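Local coordinates for protein cellulosomal scaffoldin (PDB 3ZUC) that probably binds crystalline cellulose through this family 3b carbohydrate-binding module, one piece of a large scaffoldin that organises the cellulosome, at residues Asn12-Phe26 with Val106-Gln120. Residues are numbered along the deposited sequence; the frame is centred on the assembly and turned at random. Where two conformers were deposited one is given.
Sequences NAGTQAQSNSIYPKF and VQGRFAKSDWTNYNQ. With CA (calcium ion), chain B.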
ATOM      1  N   ASN A  12      -8.642   5.085  -1.374  1.00  6.48           N
ATOM      2  CA  ASN A  12      -8.942   4.209  -2.489  1.00  6.74           C
ATOM      3  C   ASN A  12      -9.488   5.014  -3.661  1.00  6.97           C
ATOM      4  O   ASN A  12     -10.476   5.748  -3.496  1.00  7.97           O
ATOM      5  CB  ASN A  12     -10.014   3.182  -2.083  1.00  6.91           C
ATOM      6  CG  ASN A  12      -9.490   2.152  -1.100  1.00  6.59           C
ATOM      7  OD1 ASN A  12      -9.539   2.341   0.116  1.00  7.38           O
ATOM      8  ND2 ASN A  12      -8.939   1.064  -1.631  1.00  6.54           N
ATOM      9  N   ALA A  13      -8.890   4.891  -4.845  1.00  6.93           N
ATOM     10  CA  ALA A  13      -9.342   5.710  -5.984  1.00  7.23           C
ATOM     11  C   ALA A  13     -10.672   5.272  -6.549  1.00  7.48           C
ATOM     12  O   ALA A  13     -11.350   6.071  -7.189  1.00  9.17           O
ATOM     13  CB  ALA A  13      -8.315   5.745  -7.100  1.00  8.03           C
ATOM     14  N   GLY A  14     -11.016   4.001  -6.357  1.00  7.26           N
ATOM     15  CA  GLY A  14     -12.286   3.407  -6.754  1.00  7.69           C
ATOM     16  C   GLY A  14     -12.879   2.707  -5.548  1.00  7.30           C
ATOM     17  O   GLY A  14     -12.195   1.930  -4.878  1.00  7.54           O
ATOM     18  N   THR A  15     -14.142   2.990  -5.263  1.00  7.53           N
ATOM     19  CA  THR A  15     -14.759   2.528  -4.035  1.00  7.81           C
ATOM     20  C   THR A  15     -16.014   1.667  -4.238  1.00  8.69           C
ATOM     21  O   THR A  15     -16.809   1.509  -3.318  1.00 10.59           O
ATOM     22  CB  THR A  15     -15.069   3.689  -3.093  1.00  9.03           C
ATOM     23  OG1 THR A  15     -15.881   4.626  -3.796  1.00 10.07           O
ATOM     24  CG2 THR A  15     -13.799   4.348  -2.582  1.00  9.54           C
ATOM     25  N   GLN A  16     -16.149   1.072  -5.436  0.58  9.39           N
ATOM     26  CA  GLN A  16     -17.225   0.109  -5.770  0.58 10.17           C
ATOM     27  C   GLN A  16     -17.097  -1.144  -4.854  0.58  9.43           C
ATOM     28  O   GLN A  16     -16.029  -1.752  -4.820  0.58  8.57           O
ATOM     29  CB  GLN A  16     -17.137  -0.291  -7.293  0.58 11.14           C
ATOM     30  CG  GLN A  16     -18.386  -1.027  -7.889  0.58 11.25           C
ATOM     31  CD  GLN A  16     -18.322  -1.437  -9.386  0.58 11.40           C
ATOM     32  OE1 GLN A  16     -17.269  -1.719  -9.939  0.58  7.58           O
ATOM     33  NE2 GLN A  16     -19.509  -1.512 -10.027  0.58 13.71           N
ATOM     34  N   ALA A  17     -18.139  -1.564  -4.120  1.00  9.99           N
ATOM     35  CA  ALA A  17     -17.998  -2.788  -3.318  1.00 10.41           C
ATOM     36  C   ALA A  17     -17.666  -3.979  -4.205  1.00  9.15           C
ATOM     37  O   ALA A  17     -16.713  -4.716  -3.945  1.00 10.47           O
ATOM     38  CB  ALA A  17     -19.233  -3.049  -2.483  1.00 12.23           C
ATOM     39  N   GLN A  18     -18.450  -4.198  -5.246  1.00  9.01           N
ATOM     40  CA  GLN A  18     -18.169  -5.272  -6.183  1.00  9.55           C
ATOM     41  C   GLN A  18     -17.304  -4.665  -7.261  1.00  9.72           C
ATOM     42  O   GLN A  18     -17.781  -3.850  -8.029  1.00 12.67           O
ATOM     43  CB  GLN A  18     -19.455  -5.854  -6.765  1.00 12.35           C
ATOM     44  CG  GLN A  18     -20.325  -6.507  -5.714  1.00 15.84           C
ATOM     45  CD  GLN A  18     -19.725  -7.771  -5.114  1.00 20.52           C
ATOM     46  OE1 GLN A  18     -19.156  -8.604  -5.827  1.00 23.43           O
ATOM     47  NE2 GLN A  18     -19.872  -7.931  -3.797  1.00 22.30           N
ATOM     48  N   SER A  19     -16.025  -5.008  -7.280  1.00  7.54           N
ATOM     49  CA  SER A  19     -15.067  -4.330  -8.140  1.00  7.19           C
ATOM     50  C   SER A  19     -14.091  -5.332  -8.720  1.00  6.69           C
ATOM     51  O   SER A  19     -13.600  -6.193  -7.999  1.00  7.12           O
ATOM     52  CB  SER A  19     -14.327  -3.287  -7.318  1.00  7.57           C
ATOM     53  OG  SER A  19     -13.526  -2.470  -8.151  1.00  7.86           O
ATOM     54  N   ASN A  20     -13.760  -5.201 -10.003  1.00  6.52           N
ATOM     55  CA  ASN A  20     -12.776  -6.074 -10.612  1.00  6.84           C
ATOM     56  C   ASN A  20     -11.345  -5.613 -10.376  1.00  7.03           C
ATOM     57  O   ASN A  20     -10.416  -6.254 -10.828  1.00  9.49           O
ATOM     58  CB  ASN A  20     -13.056  -6.276 -12.101  1.00  7.75           C
ATOM     59  CG  ASN A  20     -12.902  -5.004 -12.904  1.00  8.19           C
ATOM     60  OD1 ASN A  20     -12.304  -4.025 -12.452  1.00  9.12           O
ATOM     61  ND2 ASN A  20     -13.404  -5.026 -14.115  1.00 10.57           N
ATOM     62  N   SER A  21     -11.152  -4.512  -9.657  0.84  6.14           N
ATOM     63  CA  SER A  21      -9.832  -4.010  -9.328  0.84  6.48           C
ATOM     64  C   SER A  21      -9.887  -3.317  -7.981  0.84  5.61           C
ATOM     65  O   SER A  21     -10.936  -2.836  -7.538  0.84  5.82           O
ATOM     66  CB  SER A  21      -9.356  -2.999 -10.375  0.84  7.99           C
ATOM     67  OG  SER A  21      -9.230  -3.576 -11.667  0.84  8.70           O
ATOM     68  N   ILE A  22      -8.721  -3.231  -7.358  1.00  5.62           N
ATOM     69  CA  ILE A  22      -8.528  -2.464  -6.147  1.00  5.58           C
ATOM     70  C   ILE A  22      -7.487  -1.389  -6.490  1.00  5.61           C
ATOM     71  O   ILE A  22      -6.530  -1.632  -7.227  1.00  5.89           O
ATOM     72  CB  ILE A  22      -8.147  -3.381  -4.964  1.00  6.12           C
ATOM     73  CG1 ILE A  22      -9.340  -4.316  -4.680  1.00  7.23           C
ATOM     74  CG2 ILE A  22      -7.808  -2.567  -3.731  1.00  6.23           C
ATOM     75  CD1 ILE A  22      -9.092  -5.397  -3.652  1.00  7.44           C
ATOM     76  N   TYR A  23      -7.708  -0.184  -5.962  1.00  5.56           N
ATOM     77  CA  TYR A  23      -7.020   1.037  -6.421  1.00  5.72           C
ATOM     78  C   TYR A  23      -6.337   1.784  -5.266  1.00  5.74           C
ATOM     79  O   TYR A  23      -6.710   2.906  -4.916  1.00  6.63           O
ATOM     80  CB  TYR A  23      -8.038   1.986  -7.065  1.00  6.63           C
ATOM     81  CG  TYR A  23      -8.803   1.475  -8.266  1.00  6.52           C
ATOM     82  CD1 TYR A  23      -9.936   0.678  -8.136  1.00  6.65           C
ATOM     83  CD2 TYR A  23      -8.452   1.872  -9.545  1.00  7.75           C
ATOM     84  CE1 TYR A  23     -10.670   0.275  -9.253  1.00  7.28           C
ATOM     85  CE2 TYR A  23      -9.159   1.470 -10.644  1.00  7.91           C
ATOM     86  CZ  TYR A  23     -10.278   0.674 -10.504  1.00  7.34           C
ATOM     87  OH  TYR A  23     -10.966   0.321 -11.631  1.00  8.63           O
ATOM     88  N   PRO A  24      -5.297   1.198  -4.666  1.00  6.12           N
ATOM     89  CA  PRO A  24      -4.654   1.859  -3.542  1.00  6.73           C
ATOM     90  C   PRO A  24      -3.858   3.089  -3.953  1.00  7.07           C
ATOM     91  O   PRO A  24      -3.105   3.042  -4.922  1.00  9.35           O
ATOM     92  CB  PRO A  24      -3.711   0.765  -3.012  1.00  7.97           C
ATOM     93  CG  PRO A  24      -3.401  -0.060  -4.222  1.00  8.32           C
ATOM     94  CD  PRO A  24      -4.682  -0.099  -4.976  1.00  6.52           C
ATOM     95  N   LYS A  25      -4.010   4.165  -3.184  1.00  6.54           N
ATOM     96  CA  LYS A  25      -3.214   5.370  -3.345  1.00  7.31           C
ATOM     97  C   LYS A  25      -2.604   5.746  -2.007  1.00  6.48           C
ATOM     98  O   LYS A  25      -3.333   5.996  -1.046  1.00  7.53           O
ATOM     99  CB  LYS A  25      -4.091   6.552  -3.852  1.00  9.62           C
ATOM    100  CG  LYS A  25      -4.530   6.373  -5.255  1.00 10.97           C
ATOM    101  CD  LYS A  25      -5.252   7.561  -5.795  1.00 11.67           C
ATOM    102  CE  LYS A  25      -4.410   8.817  -5.854  1.00 11.46           C
ATOM    103  NZ  LYS A  25      -4.893   9.735  -6.957  1.00 10.41           N
ATOM    104  N   PHE A  26      -1.279   5.802  -1.956  1.00  6.45           N
ATOM    105  CA  PHE A  26      -0.558   6.179  -0.766  1.00  6.65           C
ATOM    106  C   PHE A  26       0.132   7.522  -0.967  1.00  6.88           C
ATOM    107  O   PHE A  26       0.618   7.817  -2.061  1.00  7.89           O
ATOM    108  CB  PHE A  26       0.567   5.174  -0.469  1.00  7.40           C
ATOM    109  CG  PHE A  26       0.123   3.805  -0.034  1.00  7.56           C
ATOM    110  CD1 PHE A  26      -0.216   2.828  -0.938  1.00  8.90           C
ATOM    111  CD2 PHE A  26       0.093   3.484   1.316  1.00  8.14           C
ATOM    112  CE1 PHE A  26      -0.594   1.538  -0.460  1.00 10.28           C
ATOM    113  CE2 PHE A  26      -0.253   2.234   1.768  1.00  9.85           C
ATOM    114  CZ  PHE A  26      -0.595   1.289   0.895  1.00 10.21           C
ATOM    115  N   VAL A 106       2.143   7.244  -4.361  1.00  7.74           N
ATOM    116  CA  VAL A 106       2.274   5.948  -5.005  1.00  7.63           C
ATOM    117  C   VAL A 106       0.861   5.513  -5.376  1.00  6.62           C
ATOM    118  O   VAL A 106       0.042   5.253  -4.502  1.00  7.83           O
ATOM    119  CB  VAL A 106       2.917   4.932  -4.073  1.00  9.74           C
ATOM    120  CG1 VAL A 106       3.021   3.605  -4.759  1.00 11.51           C
ATOM    121  CG2 VAL A 106       4.300   5.410  -3.642  1.00 12.75           C
ATOM    122  N   GLN A 107       0.578   5.460  -6.670  1.00  6.51           N
ATOM    123  CA  GLN A 107      -0.769   5.202  -7.176  1.00  6.28           C
ATOM    124  C   GLN A 107      -0.750   3.917  -8.001  1.00  6.70           C
ATOM    125  O   GLN A 107      -0.003   3.817  -8.978  1.00  7.76           O
ATOM    126  CB  GLN A 107      -1.205   6.369  -8.056  1.00  7.43           C
ATOM    127  CG  GLN A 107      -2.543   6.201  -8.723  1.00  7.62           C
ATOM    128  CD  GLN A 107      -3.028   7.499  -9.304  1.00  8.33           C
ATOM    129  OE1 GLN A 107      -2.965   8.533  -8.634  1.00  8.93           O
ATOM    130  NE2 GLN A 107      -3.509   7.476 -10.536  1.00  8.27           N
ATOM    131  N   GLY A 108      -1.438   2.900  -7.484  0.54  7.79           N
ATOM    132  CA  GLY A 108      -1.448   1.574  -8.099  0.54  9.25           C
ATOM    133  C   GLY A 108      -2.831   0.948  -8.266  0.54  8.21           C
ATOM    134  O   GLY A 108      -3.807   1.427  -7.693  0.54  7.30           O
ATOM    135  N   ARG A 109      -2.928  -0.099  -9.105  0.54  6.99           N
ATOM    136  CA  ARG A 109      -4.120  -0.952  -9.165  0.54  6.51           C
ATOM    137  C   ARG A 109      -3.645  -2.386  -8.982  0.54  5.97           C
ATOM    138  O   ARG A 109      -2.489  -2.714  -9.249  0.54  6.50           O
ATOM    139  CB  ARG A 109      -4.893  -0.856 -10.533  0.54  6.25           C
ATOM    140  CG  ARG A 109      -5.368   0.547 -10.911  0.54  8.63           C
ATOM    141  CD  ARG A 109      -5.675   0.608 -12.407  0.54  9.81           C
ATOM    142  NE  ARG A 109      -4.441   0.457 -13.156  0.54  8.51           N
ATOM    143  CZ  ARG A 109      -4.089  -0.567 -13.921  0.54  7.71           C
ATOM    144  NH1 ARG A 109      -4.918  -1.587 -14.175  0.54  8.34           N
ATOM    145  NH2 ARG A 109      -2.866  -0.553 -14.434  0.54  7.75           N
ATOM    146  N   PHE A 110      -4.565  -3.264  -8.590  1.00  5.52           N
ATOM    147  CA  PHE A 110      -4.362  -4.691  -8.741  1.00  5.36           C
ATOM    148  C   PHE A 110      -5.652  -5.389  -9.107  1.00  5.36           C
ATOM    149  O   PHE A 110      -6.754  -4.901  -8.853  1.00  5.86           O
ATOM    150  CB  PHE A 110      -3.652  -5.323  -7.543  1.00  5.84           C
ATOM    151  CG  PHE A 110      -4.363  -5.296  -6.197  1.00  5.69           C
ATOM    152  CD1 PHE A 110      -4.147  -4.260  -5.296  1.00  6.10           C
ATOM    153  CD2 PHE A 110      -5.141  -6.375  -5.793  1.00  6.48           C
ATOM    154  CE1 PHE A 110      -4.685  -4.303  -4.023  1.00  7.02           C
ATOM    155  CE2 PHE A 110      -5.685  -6.413  -4.509  1.00  7.01           C
ATOM    156  CZ  PHE A 110      -5.446  -5.388  -3.632  1.00  7.14           C
ATOM    157  N   ALA A 111      -5.485  -6.540  -9.759  1.00  5.44           N
ATOM    158  CA  ALA A 111      -6.591  -7.318 -10.296  1.00  5.56           C
ATOM    159  C   ALA A 111      -6.188  -8.782 -10.378  1.00  5.67           C
ATOM    160  O   ALA A 111      -5.009  -9.133 -10.337  1.00  6.36           O
ATOM    161  CB  ALA A 111      -6.996  -6.816 -11.678  1.00  6.68           C
ATOM    162  N   LYS A 112      -7.195  -9.627 -10.557  1.00  5.86           N
ATOM    163  CA  LYS A 112      -7.021 -11.060 -10.749  1.00  5.92           C
ATOM    164  C   LYS A 112      -6.772 -11.377 -12.222  1.00  6.18           C
ATOM    165  O   LYS A 112      -7.200 -10.652 -13.121  1.00  6.83           O
ATOM    166  CB  LYS A 112      -8.285 -11.787 -10.287  1.00  6.44           C
ATOM    167  CG  LYS A 112      -8.590 -11.546  -8.828  1.00  6.95           C
ATOM    168  CD  LYS A 112      -9.879 -12.243  -8.398  1.00  7.15           C
ATOM    169  CE  LYS A 112     -10.249 -11.813  -7.010  1.00  7.81           C
ATOM    170  NZ  LYS A 112     -11.443 -12.531  -6.486  1.00  7.79           N
ATOM    171  N   SER A 113      -6.124 -12.510 -12.466  1.00  6.39           N
ATOM    172  CA  SER A 113      -5.735 -12.881 -13.827  1.00  7.21           C
ATOM    173  C   SER A 113      -6.914 -13.042 -14.768  1.00  7.09           C
ATOM    174  O   SER A 113      -6.757 -12.841 -15.974  1.00  8.20           O
ATOM    175  CB  SER A 113      -4.931 -14.163 -13.790  1.00  8.83           C
ATOM    176  OG  SER A 113      -5.731 -15.182 -13.219  1.00  9.28           O
ATOM    177  N   ASP A 114      -8.064 -13.449 -14.230  1.00  6.85           N
ATOM    178  CA  ASP A 114      -9.283 -13.651 -14.989  1.00  7.09           C
ATOM    179  C   ASP A 114     -10.256 -12.482 -14.844  1.00  7.49           C
ATOM    180  O   ASP A 114     -11.376 -12.566 -15.371  1.00  9.10           O
ATOM    181  CB  ASP A 114      -9.943 -14.985 -14.616  1.00  6.96           C
ATOM    182  CG  ASP A 114     -10.324 -15.097 -13.151  1.00  6.36           C
ATOM    183  OD1 ASP A 114     -10.209 -14.090 -12.410  1.00  6.56           O
ATOM    184  OD2 ASP A 114     -10.742 -16.218 -12.764  1.00  7.15           O
ATOM    185  N   TRP A 115      -9.827 -11.398 -14.188  1.00  7.16           N
ATOM    186  CA  TRP A 115     -10.621 -10.179 -14.060  1.00  7.76           C
ATOM    187  C   TRP A 115     -11.937 -10.393 -13.334  1.00  8.16           C
ATOM    188  O   TRP A 115     -12.851  -9.589 -13.442  1.00 10.01           O
ATOM    189  CB  TRP A 115     -10.741  -9.442 -15.422  1.00  9.23           C
ATOM    190  CG  TRP A 115      -9.403  -8.873 -15.774  1.00 10.21           C
ATOM    191  CD1 TRP A 115      -8.376  -9.490 -16.425  1.00 11.85           C
ATOM    192  CD2 TRP A 115      -8.918  -7.597 -15.389  1.00 10.28           C
ATOM    193  NE1 TRP A 115      -7.273  -8.653 -16.484  1.00 13.78           N
ATOM    194  CE2 TRP A 115      -7.586  -7.487 -15.838  1.00 12.73           C
ATOM    195  CE3 TRP A 115      -9.483  -6.531 -14.698  1.00 11.74           C
ATOM    196  CZ2 TRP A 115      -6.835  -6.336 -15.651  1.00 14.12           C
ATOM    197  CZ3 TRP A 115      -8.727  -5.393 -14.508  1.00 13.14           C
ATOM    198  CH2 TRP A 115      -7.425  -5.314 -14.979  1.00 14.06           C
ATOM    199  N   THR A 116     -11.999 -11.431 -12.512  1.00  7.57           N
ATOM    200  CA  THR A 116     -13.171 -11.658 -11.683  1.00  7.94           C
ATOM    201  C   THR A 116     -13.190 -10.722 -10.460  1.00  7.51           C
ATOM    202  O   THR A 116     -12.197 -10.088 -10.091  1.00  8.27           O
ATOM    203  CB  THR A 116     -13.283 -13.143 -11.278  1.00  8.55           C
ATOM    204  OG1 THR A 116     -12.094 -13.551 -10.589  1.00  7.85           O
ATOM    205  CG2 THR A 116     -13.545 -14.023 -12.519  1.00  9.38           C
ATOM    206  N   ASN A 117     -14.347 -10.606  -9.829  1.00  7.59           N
ATOM    207  CA  ASN A 117     -14.567  -9.564  -8.848  1.00  7.40           C
ATOM    208  C   ASN A 117     -14.004  -9.841  -7.465  1.00  7.04           C
ATOM    209  O   ASN A 117     -13.918 -10.986  -7.003  1.00  8.01           O
ATOM    210  CB  ASN A 117     -16.052  -9.261  -8.711  1.00  8.51           C
ATOM    211  CG  ASN A 117     -16.622  -8.555  -9.927  1.00 10.19           C
ATOM    212  OD1 ASN A 117     -15.919  -7.858 -10.652  1.00 11.50           O
ATOM    213  ND2 ASN A 117     -17.903  -8.752 -10.157  1.00 13.19           N
ATOM    214  N   TYR A 118     -13.675  -8.743  -6.803  1.00  6.69           N
ATOM    215  CA  TYR A 118     -13.482  -8.614  -5.379  1.00  6.76           C
ATOM    216  C   TYR A 118     -14.756  -8.056  -4.722  1.00  7.19           C
ATOM    217  O   TYR A 118     -15.539  -7.380  -5.382  1.00  7.98           O
ATOM    218  CB  TYR A 118     -12.380  -7.599  -5.093  1.00  6.35           C
ATOM    219  CG  TYR A 118     -11.009  -7.949  -5.609  1.00  6.34           C
ATOM    220  CD1 TYR A 118     -10.168  -8.778  -4.889  1.00  6.55           C
ATOM    221  CD2 TYR A 118     -10.532  -7.421  -6.792  1.00  7.09           C
ATOM    222  CE1 TYR A 118      -8.884  -9.065  -5.332  1.00  6.48           C
ATOM    223  CE2 TYR A 118      -9.268  -7.702  -7.243  1.00  7.36           C
ATOM    224  CZ  TYR A 118      -8.426  -8.511  -6.507  1.00  6.37           C
ATOM    225  OH  TYR A 118      -7.174  -8.779  -7.000  1.00  7.03           O
ATOM    226  N   ASN A 119     -14.918  -8.304  -3.415  1.00  6.70           N
ATOM    227  CA  ASN A 119     -15.814  -7.525  -2.551  1.00  6.77           C
ATOM    228  C   ASN A 119     -14.955  -6.634  -1.681  1.00  6.17           C
ATOM    229  O   ASN A 119     -14.318  -7.105  -0.735  1.00  6.36           O
ATOM    230  CB  ASN A 119     -16.685  -8.426  -1.663  1.00  7.60           C
ATOM    231  CG  ASN A 119     -17.450  -7.635  -0.636  1.00  8.35           C
ATOM    232  OD1 ASN A 119     -17.766  -6.460  -0.863  1.00  8.92           O
ATOM    233  ND2 ASN A 119     -17.746  -8.252   0.499  1.00  9.55           N
ATOM    234  N   GLN A 120     -14.882  -5.346  -1.994  1.00  6.23           N
ATOM    235  CA  GLN A 120     -14.021  -4.449  -1.231  1.00  6.51           C
ATOM    236  C   GLN A 120     -14.537  -4.203   0.181  1.00  6.67           C
ATOM    237  O   GLN A 120     -13.765  -3.841   1.077  1.00  7.13           O
ATOM    238  CB  GLN A 120     -13.838  -3.107  -1.936  1.00  6.49           C
ATOM    239  CG  GLN A 120     -13.282  -3.224  -3.331  1.00  6.70           C
ATOM    240  CD  GLN A 120     -12.581  -1.955  -3.748  1.00  6.50           C
ATOM    241  OE1 GLN A 120     -11.438  -1.730  -3.338  1.00  6.46           O
ATOM    242  NE2 GLN A 120     -13.257  -1.106  -4.519  1.00  6.85           N
TER
HETATM  243 CA    CA B1154     -12.846  -8.718   0.096  1.00  5.69          CA
HETATM  244  O   HOH W   1     -10.016   0.348  -4.336  1.00  6.38           O
HETATM  245  O   HOH W   2     -19.390  -9.818  -7.909  1.00 28.10           O
HETATM  246  O   HOH W   3      -9.901  -8.907 -11.078  1.00  7.89           O
HETATM  247  O   HOH W   4     -14.141  -7.807 -14.883  1.00 15.85           O
HETATM  248  O   HOH W   5      -7.540  -2.099 -13.285  1.00 11.84           O
HETATM  249  O   HOH W   6     -11.672  -7.676  -1.810  1.00  6.25           O
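With CG1 set opposite its carbonyl carbon (chi1 -64°) and the chain extended beyond it (chi2 173°), Ile22 reaches between two aromatic rings of the 106-120 segment. Its CB sits over one face of Phe110, 3.8 Å from the ring centroid, while CD1 lies over the middle of the Tyr118 ring in a second CH-pi contact, also at 3.8 Å; the CE carbon of Lys112 covers the other face of that tyrosine. Phe110 can lie alongside Ile22 because its own ring stands between backbone N and carbonyl carbon (chi1 64°). The backbones pair as well, Phe110 N to Ile22 O at 2.9 Å and Ile22 N to Phe110 O.

Next to Ile22, whose CG1 touches Gln120 OE1, the amide of Gln120 ties down the loop that leads into strand 18-19. Its NE2 gives one hydrogen to Gln16 O at 2.9 Å and the other to Gly14 O at 3.2 Å, both acceptors close to the amide plane, though the second is approached from well above its carbonyl plane. Gln120 OE1 accepts from a water that also joins Asn12 ND2, Gly14 O and Tyr23 N, so both ends of the amide are engaged and its rotation is fixed; Asn12 is itself held by Asn127 N and Tyr45 OH. At the other end of the contact Lys25 and Gln107 run side by side, and NZ meets OE1 at 2.8 Å from above the amide plane.

Asn119 O binds calcium at 2.3 Å, with Thr48, Asp50, Asp122 and Asp123 completing the protein ligands, so the small 18-19/118-119 sheet borders the metal site. In the beta-sandwich, strand 102-112 lies between strands 24-30 and 55-61, and Tyr45 and Phe47 of strand 42-47, in the facing sheet, pack against Ile22, Phe110 and Tyr118.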